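Local coordinates for oxidoreductase, NAD-binding/iron-sulfur cluster-binding protein (Nitratireductor pacificus pht-3B, PDB 6ZXU) that probably catalyses reductive dehalogenation at a cobalamin cofactor, with two [4Fe-4S] clusters likely to supply the electrons, at residues G75-Y80 / T172-A177; A161-G166 / A464-R469; A225-R230 / L255-P260; E261-I266 / P271-A276. All blocks are in the same frame, centred on the assembly; numbering follows the deposited sequence.

Contact 1: G75-Y80 / T172-A177; sequences GDVEEY and TDMRCA
Met-174 reaches out from helix 168-190 and lays its thioether against helix 74-85, where Val-77 and Tyr-80 receive it from neighbouring turns. Its sulfur makes the closest side-chain approach: Met-174 SD is 3.7 Å from Tyr-80 CB, so the tyrosine meets it with the root of its side chain. Val-77 adds its CG1 branch, 3.9 Å from Met-174 SD and nearly as close to the methyl CE. The valine and methionine side chains cross at about a right angle. Nearer the backbone, Met-174 CB rests 3.8 Å from Val-77 O. The methionine leaves its helix with CG opposite the backbone N (chi1 180°) and runs on almost extended; only the last torsion bends, chi3 61°, turning CE toward Val-77. This is a buried helix-helix contact made mostly by apolar side-chain atoms, with no hydrogen bond between the two segments, and it exemplifies how one flexible side chain can join two helices: helix 168-190 packs on a four-stranded antiparallel sheet, Thr-172 and Cys-176 touching Val-148 and Ala-177 touching Phe-198, while Met-174 meets helix 74-85. With a glycine in place of Met-174, Val-77 CG1 and Tyr-80 CB would probably lose their common partner and a gap would open between the helices. The Tyr-80 ring meets Asp-76 O in plane at its edge, and the tyrosine side chain also packs on Val-462 of helix 445-469 and on Leu-357. Met-174 also touches Glu-458, which pairs with Arg-175 in a salt bridge, and Asp-173 is bridged to Arg-233.

Contact 2: A161-G166 / A464-R469; sequences AEWIRG and AAHCRR
Trp-163 and His-466 meet in a T-shaped (edge-to-face) aromatic pair that ties the short helix 161-164 to the last turns of the long helix 445-469. The indole offers its face and the imidazole its edge. The planes stand 65° apart, and the centroids of the histidine ring and the five-membered ring of the tryptophan are 4.5 Å from each other. The imidazole comes in with its NE2 corner foremost, off-centre over the indole face: His-466 NE2 is 3.3 Å from Trp-163 CG and nearly as close to CD2. His-466 CD2 follows over the six-membered side, 3.8 Å from Trp-163 CE3. The histidine gains this reach because its CG lies opposite its backbone N (chi1 -169°), which carries the ring across to helix 161-164. The indole is held at its polar end too, since Trp-163 NE1 donates a hydrogen bond to Gly-370 O, which limits rotation of the ring under the histidine. Ala-382, Ile-383 and Leu-386 of helix 376-390 add apolar packing, so the buried tryptophan touches both helix 445-469 and helix 376-390 besides being bonded to Gly-370. A serine at Trp-163 would probably leave the His-466 edge without its aromatic face and Gly-370 O without its indole donor. Just beyond the stack helix 161-164 ends, Arg-165 being the first residue to leave helical angles, and Ala-161 O accepts from both Ile-164 N and Arg-165 N, the latter at 2.9 Å.

Contact 3: A225-R230 / L255-P260; sequences APFLRR and LGETAP
Glu-257 extends from a type I beta turn, Gly-256 to Ala-259, across to Pro-226 and Phe-227, so that the loops before and after strand 232-239 are joined by a side-chain-to-backbone hydrogen bond. Its CB lies 4.2 Å from Phe-227 CE1. The next carbon, Glu-257 CG, sits over one face of the Phe-227 ring, offset toward the rim, and is 3.7 Å from Pro-226 CB. From there the chain stays extended (chi2 165°), bringing the carboxylate against CB and CA of Pro-226: Glu-257 CD is 3.4 Å from Pro-226 CB. Both oxygens lie near the proline, and Glu-257 OE2 also accepts the hydrogen bond of Phe-227 N at 3.1 Å, with an N-H...O angle of 151°. The donor approaches from above the carboxylate plane, 61° out of it. Phe-227 has positive phi, and right after it Leu-228 centres an inverse gamma turn. Pro-226 also packs on Leu-48 and Leu-249, and Phe-227 on Leu-43. Leu-255 joins in from the glutamate's own loop, its CD1 4.3 Å from Pro-226 CB.

Contact 4: E261-I266 / P271-A276; sequences EVMLGI and PGWEDA
A Schellman motif closes helix 260-264, and the type I beta turn from Pro-271 to Glu-274 docks on that helix end, Met-263 meeting Gly-272. In the motif Gly-265, with positive phi, is the C-prime residue: Ile-266 N bonds to Glu-261 O, and the bond from Gly-265 N to Val-262 O is weak. Met-263 O is left to face the turn and takes a hydrogen bond from Gly-272 N, 2.8 Å long and nearly straight (169° at the hydrogen), the donor tilted 21° from the carbonyl plane. Pro-271 CA adds a CA-H...O contact to the same oxygen at 3.5 Å. The Met-263 side chain doubles back, bent at chi2 and chi3, and sets SD 3.6 Å from Gly-272 CA; a beta carbon on that glycine would run into the sulfur. Met-263 SD also lies beside the rim of the Trp-273 indole, a Met-aromatic contact, with CE3 4.1 Å away. From the neighbouring position, Leu-264 CD2 comes to the ring edge near its plane, 3.5 Å from Trp-273 CZ3. The indole is placed there by CG lying between its own backbone N and carbonyl carbon (chi1 65°), with Pro-271 CB over one face and Trp-273 NE1 bonded to Ile-26 O. The contact closes the short connection between helix 260-264 and helix 274-278; Arg-270 of the connection makes salt bridges to Glu-274 and Asp-275 in the second helix, while Val-262 in the first packs on Arg-47.

In the fold
Contacts 1 and 2 are buried and adjacent: Asp-76 of helix 74-85 bridges to Arg-469 of helix 445-469, and helix 161-164 is followed in the chain by helix 168-190. Contact 1 is thioether packing between helices, contact 2 a T-shaped aromatic pair. Contacts 3 and 4 are nearer the surface, only partly buried, and each holds a backbone N-H donating to an acceptor, a glutamate carboxylate in contact 3 and a main-chain carbonyl in contact 4. Their centres lie about 10 Å apart, and Val-262 touches both Glu-257 O and Phe-227. The principle illustrated is that buried helices here meet by packing, whereas loops add backbone hydrogen bonds. All four lie away from the cobalamin and cluster sites.

Contact 1: G75-Y80 / T172-A177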
loop_
_atom_site.group_PDB
_atom_site.type_symbol
_atom_site.label_atom_id
_atom_site.label_comp_id
_atom_site.label_asym_id
_atom_site.label_seq_id
_atom_site.Cartn_x
_atom_site.Cartn_y
_atom_site.Cartn_z
ATOM N N GLY A 75 -11.285 -9.185 -19.142
ATOM C CA GLY A 75 -12.449 -9.637 -18.399
ATOM C C GLY A 75 -12.307 -9.481 -16.915
ATOM O O GLY A 75 -13.247 -9.162 -16.190
ATOM N N ASP A 76 -11.097 -9.601 -16.455
ATOM C CA ASP A 76 -10.779 -9.450 -15.039
ATOM C C ASP A 76 -10.798 -8.009 -14.504
ATOM O O ASP A 76 -11.405 -7.746 -13.482
ATOM C CB ASP A 76 -9.404 -10.130 -14.799
ATOM C CG ASP A 76 -9.413 -11.628 -15.260
ATOM O OD1 ASP A 76 -10.509 -12.313 -15.007
ATOM O OD2 ASP A 76 -8.414 -12.084 -15.875
ATOM N N VAL A 77 -10.186 -7.080 -15.189
ATOM C CA VAL A 77 -10.300 -5.683 -14.759
ATOM C C VAL A 77 -11.700 -5.190 -14.887
ATOM O O VAL A 77 -12.105 -4.333 -14.112
ATOM C CB VAL A 77 -9.291 -4.735 -15.427
ATOM C CG1 VAL A 77 -7.904 -5.097 -14.957
ATOM C CG2 VAL A 77 -9.316 -4.812 -16.957
ATOM N N GLU A 78 -12.430 -5.690 -15.894
ATOM C CA GLU A 78 -13.871 -5.328 -16.053
ATOM C C GLU A 78 -14.693 -5.833 -14.884
ATOM O O GLU A 78 -15.572 -5.160 -14.394
ATOM C CB GLU A 78 -14.417 -5.864 -17.351
ATOM C CG GLU A 78 -13.915 -5.073 -18.554
ATOM C CD GLU A 78 -14.463 -5.641 -19.895
ATOM O OE1 GLU A 78 -14.805 -4.825 -20.841
ATOM O OE2 GLU A 78 -14.634 -6.907 -19.985
ATOM N N GLU A 79 -14.383 -7.006 -14.378
ATOM C CA GLU A 79 -15.099 -7.498 -13.243
ATOM C C GLU A 79 -14.863 -6.688 -11.995
ATOM O O GLU A 79 -15.777 -6.443 -11.237
ATOM C CB GLU A 79 -14.719 -8.965 -12.988
ATOM C CG GLU A 79 -15.543 -9.508 -11.850
ATOM C CD GLU A 79 -15.080 -10.887 -11.378
ATOM O OE1 GLU A 79 -13.883 -11.249 -11.650
ATOM O OE2 GLU A 79 -15.926 -11.590 -10.709
ATOM N N TYR A 80 -13.613 -6.261 -11.746
ATOM C CA TYR A 80 -13.360 -5.470 -10.522
ATOM C C TYR A 80 -13.960 -4.060 -10.678
ATOM O O TYR A 80 -14.439 -3.488 -9.717
ATOM C CB TYR A 80 -11.840 -5.445 -10.190
ATOM C CG TYR A 80 -11.431 -6.731 -9.488
ATOM C CD1 TYR A 80 -11.125 -7.861 -10.218
ATOM C CD2 TYR A 80 -11.322 -6.800 -8.129
ATOM C CE1 TYR A 80 -10.790 -9.069 -9.610
ATOM C CE2 TYR A 80 -11.002 -8.018 -7.495
ATOM C CZ TYR A 80 -10.788 -9.138 -8.241
ATOM O OH TYR A 80 -10.436 -10.366 -7.639
ATOM N N THR A 172 -7.223 1.185 -16.458
ATOM C CA THR A 172 -7.241 2.518 -15.893
ATOM C C THR A 172 -8.663 2.936 -15.459
ATOM O O THR A 172 -8.820 3.571 -14.415
ATOM C CB THR A 172 -6.616 3.467 -16.878
ATOM O OG1 THR A 172 -5.341 2.947 -17.316
ATOM C CG2 THR A 172 -6.445 4.825 -16.247
ATOM N N ASP A 173 -9.685 2.560 -16.203
ATOM C CA ASP A 173 -11.063 2.726 -15.677
ATOM C C ASP A 173 -11.285 2.072 -14.330
ATOM O O ASP A 173 -11.954 2.630 -13.448
ATOM C CB ASP A 173 -12.127 2.237 -16.684
ATOM C CG ASP A 173 -12.420 3.238 -17.788
ATOM O OD1 ASP A 173 -12.012 4.446 -17.703
ATOM O OD2 ASP A 173 -13.038 2.824 -18.783
ATOM N N MET A 174 -10.813 0.843 -14.180
ATOM C CA MET A 174 -10.924 0.157 -12.863
ATOM C C MET A 174 -10.348 0.992 -11.717
ATOM O O MET A 174 -10.952 1.145 -10.642
ATOM C CB MET A 174 -10.202 -1.226 -12.933
ATOM C CG MET A 174 -10.252 -1.989 -11.641
ATOM S SD MET A 174 -9.108 -3.435 -11.657
ATOM C CE MET A 174 -7.489 -2.600 -11.887
ATOM N N ARG A 175 -9.155 1.500 -11.911
ATOM C CA ARG A 175 -8.520 2.331 -10.905
ATOM C C ARG A 175 -9.333 3.611 -10.687
ATOM O O ARG A 175 -9.457 4.044 -9.577
ATOM C CB ARG A 175 -7.081 2.603 -11.348
ATOM C CG ARG A 175 -6.261 3.431 -10.404
ATOM C CD ARG A 175 -6.051 2.842 -9.040
ATOM N NE ARG A 175 -5.821 1.370 -9.093
ATOM C CZ ARG A 175 -4.683 0.793 -9.482
ATOM N NH1 ARG A 175 -3.645 1.542 -9.908
ATOM N NH2 ARG A 175 -4.576 -0.567 -9.515
ATOM N N CYS A 176 -9.940 4.180 -11.745
ATOM C CA CYS A 176 -10.796 5.377 -11.614
ATOM C C CYS A 176 -12.059 5.116 -10.820
ATOM O O CYS A 176 -12.410 5.888 -9.937
ATOM C CB CYS A 176 -11.124 5.944 -12.957
ATOM S SG CYS A 176 -9.727 6.759 -13.712
ATOM N N ALA A 177 -12.679 3.967 -11.035
ATOM C CA ALA A 177 -13.849 3.599 -10.269
ATOM C C ALA A 177 -13.516 3.398 -8.832
ATOM O O ALA A 177 -14.221 3.780 -7.953
ATOM C CB ALA A 177 -14.425 2.348 -10.850
#

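Contact 2: A161-G166 / A464-R469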
loop_
_atom_site.group_PDB
_atom_site.type_symbol
_atom_site.label_atom_id
_atom_site.label_comp_id
_atom_site.label_asym_id
_atom_site.label_seq_id
_atom_site.Cartn_x
_atom_site.Cartn_y
_atom_site.Cartn_z
ATOM N N ALA A 161 3.207 -9.499 -23.083
ATOM C CA ALA A 161 2.646 -8.470 -23.935
ATOM C C ALA A 161 1.175 -8.786 -24.369
ATOM O O ALA A 161 0.287 -7.897 -24.321
ATOM C CB ALA A 161 3.569 -8.197 -25.096
ATOM N N GLU A 162 0.909 -10.041 -24.744
ATOM C CA GLU A 162 -0.436 -10.510 -25.107
ATOM C C GLU A 162 -1.423 -10.430 -23.951
ATOM O O GLU A 162 -2.646 -10.272 -24.166
ATOM C CB GLU A 162 -0.369 -12.012 -25.612
ATOM N N TRP A 163 -0.942 -10.563 -22.712
ATOM C CA TRP A 163 -1.837 -10.445 -21.570
ATOM C C TRP A 163 -2.383 -9.018 -21.388
ATOM O O TRP A 163 -3.463 -8.822 -20.880
ATOM C CB TRP A 163 -1.138 -10.823 -20.296
ATOM C CG TRP A 163 -0.591 -12.229 -20.211
ATOM C CD1 TRP A 163 -0.677 -13.202 -21.161
ATOM C CD2 TRP A 163 0.081 -12.806 -19.097
ATOM N NE1 TRP A 163 -0.079 -14.340 -20.713
ATOM C CE2 TRP A 163 0.406 -14.125 -19.449
ATOM C CE3 TRP A 163 0.523 -12.316 -17.864
ATOM C CZ2 TRP A 163 1.150 -14.969 -18.599
ATOM C CZ3 TRP A 163 1.218 -13.173 -16.982
ATOM C CH2 TRP A 163 1.502 -14.495 -17.359
ATOM N N ILE A 164 -1.619 -8.029 -21.817
ATOM C CA ILE A 164 -1.815 -6.638 -21.430
ATOM C C ILE A 164 -2.280 -5.751 -22.568
ATOM O O ILE A 164 -3.052 -4.821 -22.334
ATOM C CB ILE A 164 -0.479 -6.092 -20.816
ATOM C CG1 ILE A 164 -0.271 -6.691 -19.448
ATOM C CG2 ILE A 164 -0.426 -4.582 -20.728
ATOM C CD1 ILE A 164 1.160 -6.644 -18.966
ATOM N N ARG A 165 -1.838 -6.053 -23.773
ATOM C CA ARG A 165 -2.165 -5.221 -24.954
ATOM C C ARG A 165 -3.649 -5.008 -25.151
ATOM O O ARG A 165 -4.416 -5.956 -25.043
ATOM C CB ARG A 165 -1.555 -5.831 -26.222
ATOM C CG ARG A 165 -1.464 -4.811 -27.358
ATOM C CD ARG A 165 -0.154 -4.979 -28.120
ATOM N NE ARG A 165 1.039 -4.565 -27.325
ATOM C CZ ARG A 165 2.310 -4.963 -27.559
ATOM N NH1 ARG A 165 2.612 -5.793 -28.596
ATOM N NH2 ARG A 165 3.294 -4.533 -26.730
ATOM N N GLY A 166 -4.049 -3.756 -25.311
ATOM C CA GLY A 166 -5.427 -3.433 -25.471
ATOM C C GLY A 166 -6.265 -3.345 -24.200
ATOM O O GLY A 166 -7.461 -3.122 -24.287
ATOM N N ALA A 464 -4.473 -13.123 -9.950
ATOM C CA ALA A 464 -4.920 -14.468 -9.690
ATOM C C ALA A 464 -6.051 -14.870 -10.638
ATOM O O ALA A 464 -6.077 -16.003 -11.128
ATOM C CB ALA A 464 -5.341 -14.616 -8.261
ATOM N N ALA A 465 -6.958 -13.950 -10.948
ATOM C CA ALA A 465 -8.055 -14.237 -11.928
ATOM C C ALA A 465 -7.513 -14.516 -13.285
ATOM O O ALA A 465 -7.988 -15.437 -13.980
ATOM C CB ALA A 465 -9.040 -13.101 -12.006
ATOM N N HIS A 466 -6.416 -13.863 -13.670
ATOM C CA HIS A 466 -5.798 -14.138 -14.934
ATOM C C HIS A 466 -5.131 -15.471 -14.986
ATOM O O HIS A 466 -5.223 -16.209 -15.963
ATOM C CB HIS A 466 -4.807 -13.017 -15.361
ATOM C CG HIS A 466 -4.350 -13.137 -16.781
ATOM N ND1 HIS A 466 -5.220 -13.092 -17.857
ATOM C CD2 HIS A 466 -3.120 -13.278 -17.298
ATOM C CE1 HIS A 466 -4.540 -13.242 -18.970
ATOM N NE2 HIS A 466 -3.260 -13.362 -18.661
ATOM N N CYS A 467 -4.474 -15.837 -13.911
ATOM C CA CYS A 467 -3.929 -17.194 -13.808
ATOM C C CYS A 467 -5.039 -18.259 -14.000
ATOM O O CYS A 467 -4.799 -19.232 -14.654
ATOM C CB CYS A 467 -3.226 -17.420 -12.433
ATOM S SG CYS A 467 -1.646 -16.555 -12.321
ATOM N N ARG A 468 -6.178 -18.050 -13.369
ATOM C CA ARG A 468 -7.308 -19.007 -13.441
ATOM C C ARG A 468 -7.846 -19.057 -14.891
ATOM O O ARG A 468 -8.123 -20.117 -15.399
ATOM C CB ARG A 468 -8.340 -18.716 -12.461
ATOM C CG ARG A 468 -7.931 -18.859 -11.024
ATOM C CD ARG A 468 -9.045 -18.819 -10.014
ATOM N NE ARG A 468 -9.822 -17.611 -10.118
ATOM C CZ ARG A 468 -9.582 -16.466 -9.507
ATOM N NH1 ARG A 468 -8.543 -16.328 -8.711
ATOM N NH2 ARG A 468 -10.401 -15.440 -9.676
ATOM N N ARG A 469 -7.883 -17.931 -15.582
ATOM C CA ARG A 469 -8.233 -17.870 -16.969
ATOM C C ARG A 469 -7.359 -18.751 -17.806
ATOM O O ARG A 469 -7.803 -19.390 -18.756
ATOM C CB ARG A 469 -8.191 -16.429 -17.464
ATOM C CG ARG A 469 -8.510 -16.244 -18.919
ATOM C CD ARG A 469 -8.443 -14.791 -19.380
ATOM N NE ARG A 469 -9.256 -13.858 -18.561
ATOM C CZ ARG A 469 -10.596 -13.719 -18.624
ATOM N NH1 ARG A 469 -11.392 -14.460 -19.451
ATOM N NH2 ARG A 469 -11.174 -12.828 -17.821
#

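Contact 3: A225-R230 / L255-P260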
loop_
_atom_site.group_PDB
_atom_site.type_symbol
_atom_site.label_atom_id
_atom_site.label_comp_id
_atom_site.label_asym_id
_atom_site.label_seq_id
_atom_site.Cartn_x
_atom_site.Cartn_y
_atom_site.Cartn_z
ATOM N N ALA A 225 -3.896 15.648 -21.892
ATOM C CA ALA A 225 -3.534 16.253 -20.587
ATOM C C ALA A 225 -2.082 16.535 -20.568
ATOM O O ALA A 225 -1.297 15.689 -21.012
ATOM C CB ALA A 225 -3.890 15.307 -19.438
ATOM N N PRO A 226 -1.684 17.733 -20.117
ATOM C CA PRO A 226 -0.246 17.971 -19.912
ATOM C C PRO A 226 0.341 16.866 -18.994
ATOM O O PRO A 226 -0.325 16.420 -18.058
ATOM C CB PRO A 226 -0.207 19.338 -19.185
ATOM C CG PRO A 226 -1.524 19.446 -18.525
ATOM C CD PRO A 226 -2.487 18.788 -19.489
ATOM N N PHE A 227 1.550 16.446 -19.315
ATOM C CA PHE A 227 2.323 15.489 -18.573
ATOM C C PHE A 227 1.933 14.032 -18.727
ATOM O O PHE A 227 2.739 13.174 -18.555
ATOM C CB PHE A 227 2.303 15.842 -17.052
ATOM C CG PHE A 227 2.846 17.207 -16.689
ATOM C CD1 PHE A 227 4.168 17.543 -16.961
ATOM C CD2 PHE A 227 2.065 18.125 -16.027
ATOM C CE1 PHE A 227 4.677 18.753 -16.602
ATOM C CE2 PHE A 227 2.587 19.330 -15.615
ATOM C CZ PHE A 227 3.887 19.662 -15.928
ATOM N N LEU A 228 0.683 13.718 -19.045
ATOM C CA LEU A 228 0.196 12.322 -19.080
ATOM C C LEU A 228 0.232 11.791 -20.486
ATOM O O LEU A 228 -0.745 11.474 -21.091
ATOM C CB LEU A 228 -1.170 12.235 -18.476
ATOM C CG LEU A 228 -1.367 12.820 -17.109
ATOM C CD1 LEU A 228 -2.740 12.394 -16.566
ATOM C CD2 LEU A 228 -0.277 12.554 -16.072
ATOM N N ARG A 229 1.442 11.672 -20.991
ATOM C CA ARG A 229 1.720 11.372 -22.348
ATOM C C ARG A 229 1.376 9.933 -22.751
ATOM O O ARG A 229 1.226 9.637 -23.931
ATOM C CB ARG A 229 3.220 11.664 -22.608
ATOM C CG ARG A 229 3.627 13.145 -22.465
ATOM N N ARG A 230 1.183 9.049 -21.790
ATOM C CA ARG A 230 0.697 7.726 -22.152
ATOM C C ARG A 230 -0.822 7.606 -22.434
ATOM O O ARG A 230 -1.268 6.567 -22.876
ATOM C CB ARG A 230 1.119 6.703 -21.076
ATOM C CG ARG A 230 2.571 6.767 -20.863
ATOM C CD ARG A 230 3.097 5.497 -20.203
ATOM N NE ARG A 230 3.141 5.640 -18.776
ATOM C CZ ARG A 230 4.237 6.025 -18.092
ATOM N NH1 ARG A 230 5.382 6.269 -18.689
ATOM N NH2 ARG A 230 4.162 6.110 -16.772
ATOM N N LEU A 255 1.755 25.390 -22.910
ATOM C CA LEU A 255 1.270 25.585 -21.560
ATOM C C LEU A 255 2.336 25.873 -20.576
ATOM O O LEU A 255 2.058 26.249 -19.439
ATOM C CB LEU A 255 0.487 24.351 -21.134
ATOM C CG LEU A 255 -0.860 24.168 -21.804
ATOM C CD1 LEU A 255 -1.460 22.812 -21.359
ATOM C CD2 LEU A 255 -1.802 25.306 -21.472
ATOM N N GLY A 256 3.582 25.626 -20.962
ATOM C CA GLY A 256 4.696 25.786 -20.052
ATOM C C GLY A 256 5.227 24.483 -19.424
ATOM O O GLY A 256 5.944 24.549 -18.404
ATOM N N GLU A 257 4.879 23.333 -19.992
ATOM C CA GLU A 257 5.265 22.027 -19.449
ATOM C C GLU A 257 6.758 21.782 -19.532
ATOM O O GLU A 257 7.285 20.979 -18.783
ATOM C CB GLU A 257 4.646 20.868 -20.242
ATOM C CG GLU A 257 3.173 20.690 -20.078
ATOM C CD GLU A 257 2.556 19.760 -21.171
ATOM O OE1 GLU A 257 1.675 20.335 -21.947
ATOM O OE2 GLU A 257 2.907 18.489 -21.247
ATOM N N THR A 258 7.466 22.482 -20.388
ATOM C CA THR A 258 8.911 22.292 -20.449
ATOM C C THR A 258 9.711 23.516 -20.047
ATOM O O THR A 258 10.901 23.593 -20.348
ATOM C CB THR A 258 9.304 21.881 -21.862
ATOM O OG1 THR A 258 8.868 22.905 -22.770
ATOM C CG2 THR A 258 8.667 20.515 -22.195
ATOM N N ALA A 259 9.085 24.450 -19.323
ATOM C CA ALA A 259 9.832 25.525 -18.675
ATOM C C ALA A 259 10.918 24.946 -17.736
ATOM O O ALA A 259 10.793 23.830 -17.251
ATOM C CB ALA A 259 8.939 26.400 -17.860
ATOM N N PRO A 260 12.023 25.668 -17.537
ATOM C CA PRO A 260 13.155 25.120 -16.809
ATOM C C PRO A 260 12.884 24.696 -15.388
ATOM O O PRO A 260 13.429 23.697 -14.919
ATOM C CB PRO A 260 14.131 26.306 -16.793
ATOM C CG PRO A 260 13.843 27.006 -18.116
ATOM C CD PRO A 260 12.334 26.990 -18.147
#

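Contact 4: E261-I266 / P271-A276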
loop_
_atom_site.group_PDB
_atom_site.type_symbol
_atom_site.label_atom_id
_atom_site.label_comp_id
_atom_site.label_asym_id
_atom_site.label_seq_id
_atom_site.Cartn_x
_atom_site.Cartn_y
_atom_site.Cartn_z
ATOM N N GLU A 261 12.009 25.424 -14.703
ATOM C CA GLU A 261 11.570 25.062 -13.329
ATOM C C GLU A 261 10.776 23.788 -13.295
ATOM O O GLU A 261 10.928 23.032 -12.359
ATOM C CB GLU A 261 10.762 26.183 -12.721
ATOM C CG GLU A 261 11.507 27.501 -12.603
ATOM C CD GLU A 261 11.528 28.375 -13.900
ATOM O OE1 GLU A 261 10.978 28.023 -15.027
ATOM O OE2 GLU A 261 12.187 29.466 -13.793
ATOM N N VAL A 262 10.009 23.516 -14.351
ATOM C CA VAL A 262 9.270 22.318 -14.445
ATOM C C VAL A 262 10.136 21.129 -14.812
ATOM O O VAL A 262 10.001 20.031 -14.216
ATOM C CB VAL A 262 8.103 22.477 -15.475
ATOM C CG1 VAL A 262 7.347 21.193 -15.630
ATOM C CG2 VAL A 262 7.180 23.634 -15.031
ATOM N N MET A 263 10.969 21.298 -15.860
ATOM C CA MET A 263 11.876 20.266 -16.307
ATOM C C MET A 263 12.724 19.752 -15.172
ATOM O O MET A 263 12.869 18.524 -15.006
ATOM C CB MET A 263 12.696 20.772 -17.465
ATOM C CG MET A 263 13.738 19.782 -17.984
ATOM S SD MET A 263 13.156 18.186 -18.664
ATOM C CE MET A 263 12.156 18.802 -20.042
ATOM N N LEU A 264 13.332 20.646 -14.410
ATOM C CA LEU A 264 14.217 20.232 -13.338
ATOM C C LEU A 264 13.526 19.861 -12.028
ATOM O O LEU A 264 14.185 19.359 -11.103
ATOM C CB LEU A 264 15.275 21.297 -13.027
ATOM C CG LEU A 264 16.488 21.279 -13.966
ATOM C CD1 LEU A 264 17.502 22.325 -13.524
ATOM C CD2 LEU A 264 17.199 19.962 -13.949
ATOM N N GLY A 265 12.239 20.175 -11.902
ATOM C CA GLY A 265 11.504 19.781 -10.722
ATOM C C GLY A 265 11.934 20.558 -9.504
ATOM O O GLY A 265 12.064 20.024 -8.428
ATOM N N ILE A 266 12.084 21.879 -9.661
ATOM C CA ILE A 266 12.746 22.678 -8.614
ATOM C C ILE A 266 11.997 22.639 -7.282
ATOM O O ILE A 266 12.609 22.748 -6.189
ATOM C CB ILE A 266 13.000 24.129 -9.130
ATOM C CG1 ILE A 266 14.031 24.818 -8.246
ATOM C CG2 ILE A 266 11.759 25.036 -9.184
ATOM C CD1 ILE A 266 15.470 24.373 -8.522
ATOM N N PRO A 271 10.665 15.162 -12.314
ATOM C CA PRO A 271 11.509 15.759 -13.383
ATOM C C PRO A 271 10.967 15.425 -14.766
ATOM O O PRO A 271 10.421 14.325 -15.007
ATOM C CB PRO A 271 12.863 15.096 -13.157
ATOM C CG PRO A 271 12.802 14.444 -11.825
ATOM C CD PRO A 271 11.375 14.132 -11.569
ATOM N N GLY A 272 11.163 16.351 -15.671
ATOM C CA GLY A 272 10.690 16.231 -17.019
ATOM C C GLY A 272 11.295 15.105 -17.849
ATOM O O GLY A 272 10.695 14.642 -18.815
ATOM N N TRP A 273 12.459 14.618 -17.442
ATOM C CA TRP A 273 13.068 13.463 -18.110
ATOM C C TRP A 273 12.692 12.074 -17.500
ATOM O O TRP A 273 13.117 11.060 -18.003
ATOM C CB TRP A 273 14.605 13.622 -18.085
ATOM C CG TRP A 273 15.189 13.573 -16.686
ATOM C CD1 TRP A 273 15.524 12.479 -15.996
ATOM C CD2 TRP A 273 15.472 14.655 -15.862
ATOM N NE1 TRP A 273 15.928 12.802 -14.711
ATOM C CE2 TRP A 273 15.949 14.143 -14.625
ATOM C CE3 TRP A 273 15.366 16.034 -16.025
ATOM C CZ2 TRP A 273 16.342 14.960 -13.551
ATOM C CZ3 TRP A 273 15.807 16.869 -14.978
ATOM C CH2 TRP A 273 16.278 16.325 -13.742
ATOM N N GLU A 274 11.961 12.037 -16.399
ATOM C CA GLU A 274 11.736 10.774 -15.698
ATOM C C GLU A 274 10.970 9.779 -16.558
ATOM O O GLU A 274 11.352 8.639 -16.643
ATOM C CB GLU A 274 10.990 11.018 -14.409
ATOM C CG GLU A 274 11.217 9.973 -13.331
ATOM C CD GLU A 274 10.508 10.280 -11.986
ATOM O OE1 GLU A 274 11.132 10.778 -10.991
ATOM O OE2 GLU A 274 9.288 10.004 -11.897
ATOM N N ASP A 275 9.940 10.204 -17.262
ATOM C CA ASP A 275 9.208 9.316 -18.150
ATOM C C ASP A 275 10.142 8.629 -19.130
ATOM O O ASP A 275 10.140 7.395 -19.200
ATOM C CB ASP A 275 8.137 10.065 -18.934
ATOM C CG ASP A 275 6.928 10.483 -18.055
ATOM O OD1 ASP A 275 6.763 9.928 -16.947
ATOM O OD2 ASP A 275 6.122 11.372 -18.487
ATOM N N ALA A 276 10.939 9.406 -19.853
ATOM C CA ALA A 276 11.785 8.819 -20.889
ATOM C C ALA A 276 12.820 7.888 -20.299
ATOM O O ALA A 276 13.070 6.826 -20.824
ATOM C CB ALA A 276 12.470 9.904 -21.695
#